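Local coordinates for putative epoxide hydrolase protein (Klebsiella pneumoniae subsp. pneumoniae, PDB 5BOV) that is a putative hydrolase of the alpha/beta-hydrolase fold, perhaps an epoxide hydrolase or a monoacylglycerol lipase, at residues A[260-263]-A[264-267]. Numbering follows the deposited sequence.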
ATOM      1  N   PRO A 260      12.299  -7.084  -4.830  1.00 18.26           N
ATOM      2  CA  PRO A 260      13.103  -7.391  -6.019  1.00 18.41           C
ATOM      3  C   PRO A 260      14.277  -6.475  -6.234  1.00 17.93           C
ATOM      4  O   PRO A 260      14.333  -5.331  -5.741  1.00 17.40           O
ATOM      5  CB  PRO A 260      12.101  -7.229  -7.189  1.00 17.73           C
ATOM      6  CG  PRO A 260      10.895  -6.646  -6.645  1.00 18.35           C
ATOM      7  CD  PRO A 260      11.021  -6.425  -5.178  1.00 18.59           C
ATOM      8  N   ALA A 261      15.245  -6.961  -6.991  1.00 18.12           N
ATOM      9  CA  ALA A 261      16.326  -6.127  -7.404  1.00 17.79           C
ATOM     10  C   ALA A 261      15.794  -5.137  -8.455  1.00 16.97           C
ATOM     11  O   ALA A 261      15.059  -5.512  -9.375  1.00 16.30           O
ATOM     12  CB  ALA A 261      17.438  -6.944  -8.011  1.00 17.97           C
ATOM     13  N   PRO A 262      16.178  -3.855  -8.357  1.00 16.98           N
ATOM     14  CA  PRO A 262      15.716  -2.878  -9.383  1.00 17.02           C
ATOM     15  C   PRO A 262      15.888  -3.207 -10.829  1.00 16.75           C
ATOM     16  O   PRO A 262      14.966  -3.018 -11.676  1.00 15.75           O
ATOM     17  CB  PRO A 262      16.508  -1.617  -9.049  1.00 18.10           C
ATOM     18  CG  PRO A 262      16.760  -1.726  -7.609  1.00 17.40           C
ATOM     19  CD  PRO A 262      16.953  -3.211  -7.293  1.00 17.71           C
ATOM     20  N   ALA A 263      17.036  -3.811 -11.205  1.00 16.93           N
ATOM     21  CA  ALA A 263      17.169  -4.157 -12.631  1.00 17.39           C
ATOM     22  C   ALA A 263      16.058  -5.096 -13.102  1.00 16.61           C
ATOM     23  O   ALA A 263      15.740  -5.181 -14.294  1.00 18.33           O
ATOM     24  CB  ALA A 263      18.548  -4.812 -12.886  1.00 19.33           C
ATOM     25  N   SER A 264      15.563  -5.927 -12.195  1.00 14.69           N
ATOM     26  CA  SER A 264      14.579  -6.957 -12.514  1.00 14.40           C
ATOM     27  C   SER A 264      13.247  -6.405 -12.978  1.00 13.65           C
ATOM     28  O   SER A 264      12.468  -7.089 -13.693  1.00 14.83           O
ATOM     29  CB  SER A 264      14.386  -7.947 -11.374  1.00 14.01           C
ATOM     30  OG  SER A 264      13.558  -7.445 -10.303  1.00 13.25           O
ATOM     31  N   TYR A 265      12.937  -5.164 -12.554  1.00 11.95           N
ATOM     32  CA  TYR A 265      11.640  -4.575 -12.897  1.00 10.80           C
ATOM     33  C   TYR A 265      11.744  -3.394 -13.855  1.00 10.79           C
ATOM     34  O   TYR A 265      10.713  -2.766 -14.167  1.00 10.26           O
ATOM     35  CB  TYR A 265      10.774  -4.251 -11.678  1.00 10.91           C
ATOM     36  CG  TYR A 265      11.433  -3.455 -10.592  1.00 10.72           C
ATOM     37  CD1 TYR A 265      11.685  -2.098 -10.736  1.00 10.80           C
ATOM     38  CD2 TYR A 265      11.658  -4.034  -9.346  1.00 10.89           C
ATOM     39  CE1 TYR A 265      12.236  -1.367  -9.688  1.00 10.81           C
ATOM     40  CE2 TYR A 265      12.195  -3.320  -8.286  1.00 10.70           C
ATOM     41  CZ  TYR A 265      12.468  -1.958  -8.444  1.00 11.33           C
ATOM     42  OH  TYR A 265      13.012  -1.247  -7.381  1.00 11.45           O
ATOM     43  N   ARG A 266      12.924  -3.125 -14.395  1.00 10.41           N
ATOM     44  CA  ARG A 266      13.083  -1.939 -15.285  1.00 10.39           C
ATOM     45  C   ARG A 266      12.070  -1.964 -16.437  1.00 10.74           C
ATOM     46  O   ARG A 266      11.417  -0.958 -16.714  1.00 11.00           O
ATOM     47  CB  ARG A 266      14.493  -1.814 -15.802  1.00 10.66           C
ATOM     48  CG  ARG A 266      14.668  -0.768 -16.878  1.00 11.13           C
ATOM     49  CD  ARG A 266      14.422   0.626 -16.362  1.00 10.94           C
ATOM     50  NE  ARG A 266      14.387   1.657 -17.415  1.00 12.24           N
ATOM     51  CZ  ARG A 266      13.292   2.055 -18.087  1.00 11.79           C
ATOM     52  NH1 ARG A 266      12.147   1.515 -17.882  1.00 12.31           N
ATOM     53  NH2 ARG A 266      13.369   3.037 -18.957  1.00 12.83           N
ATOM     54  N   ALA A 267      11.940  -3.141 -17.046  1.00 10.91           N
ATOM     55  CA  ALA A 267      11.144  -3.235 -18.244  1.00 11.28           C
ATOM     56  C   ALA A 267       9.670  -3.402 -17.969  1.00 11.33           C
ATOM     57  O   ALA A 267       8.908  -3.517 -18.930  1.00 12.57           O
ATOM     58  CB  ALA A 267      11.660  -4.394 -19.108  1.00 11.64           C
TER
HETATM   59  O   HOH W   1      13.475  -2.779  -5.294  1.00 12.85           O
HETATM   60  O   HOH W   2      13.676  -5.563 -16.744  1.00 15.30           O
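Tyr265 folds its ring back over Pro262 within a single short helical turn, residues 262-265, the helical part of the connection between strands 247-252 and 273-278 in a beta-alpha-beta unit of the alpha/beta-hydrolase fold. It illustrates how an aromatic side chain can pack back on the turn that carries it. From CB, the first torsion (chi1 51°) sets CG between the backbone N and the carbonyl carbon, which aims the ring at the start of the turn. CG and CD1 then lie near Pro262 O, which stands above one ring face toward its rim; CD2 meets Pro260 CG at 3.8 Å, at the ring edge. Farther out, Pro262 CA sits over the face as a CH-pi donor, near CE1, CE2 and CZ and 3.5 Å from CZ, while OH lies 3.8 Å from Pro262 CG. The hydroxyl donates to a water that in turn donates to Pro260 O, tying the ring tip to the preceding loop. Tyr265 also touches Tyr273 and His275 of strand 273-278. Within the backbone, Tyr265 N donates to Pro262 O at 3.1 Å. Ser264 grips Ala261 O twice, its N from above the carbonyl plane, its OG within that plane, 2.6 Å from Ala261 O.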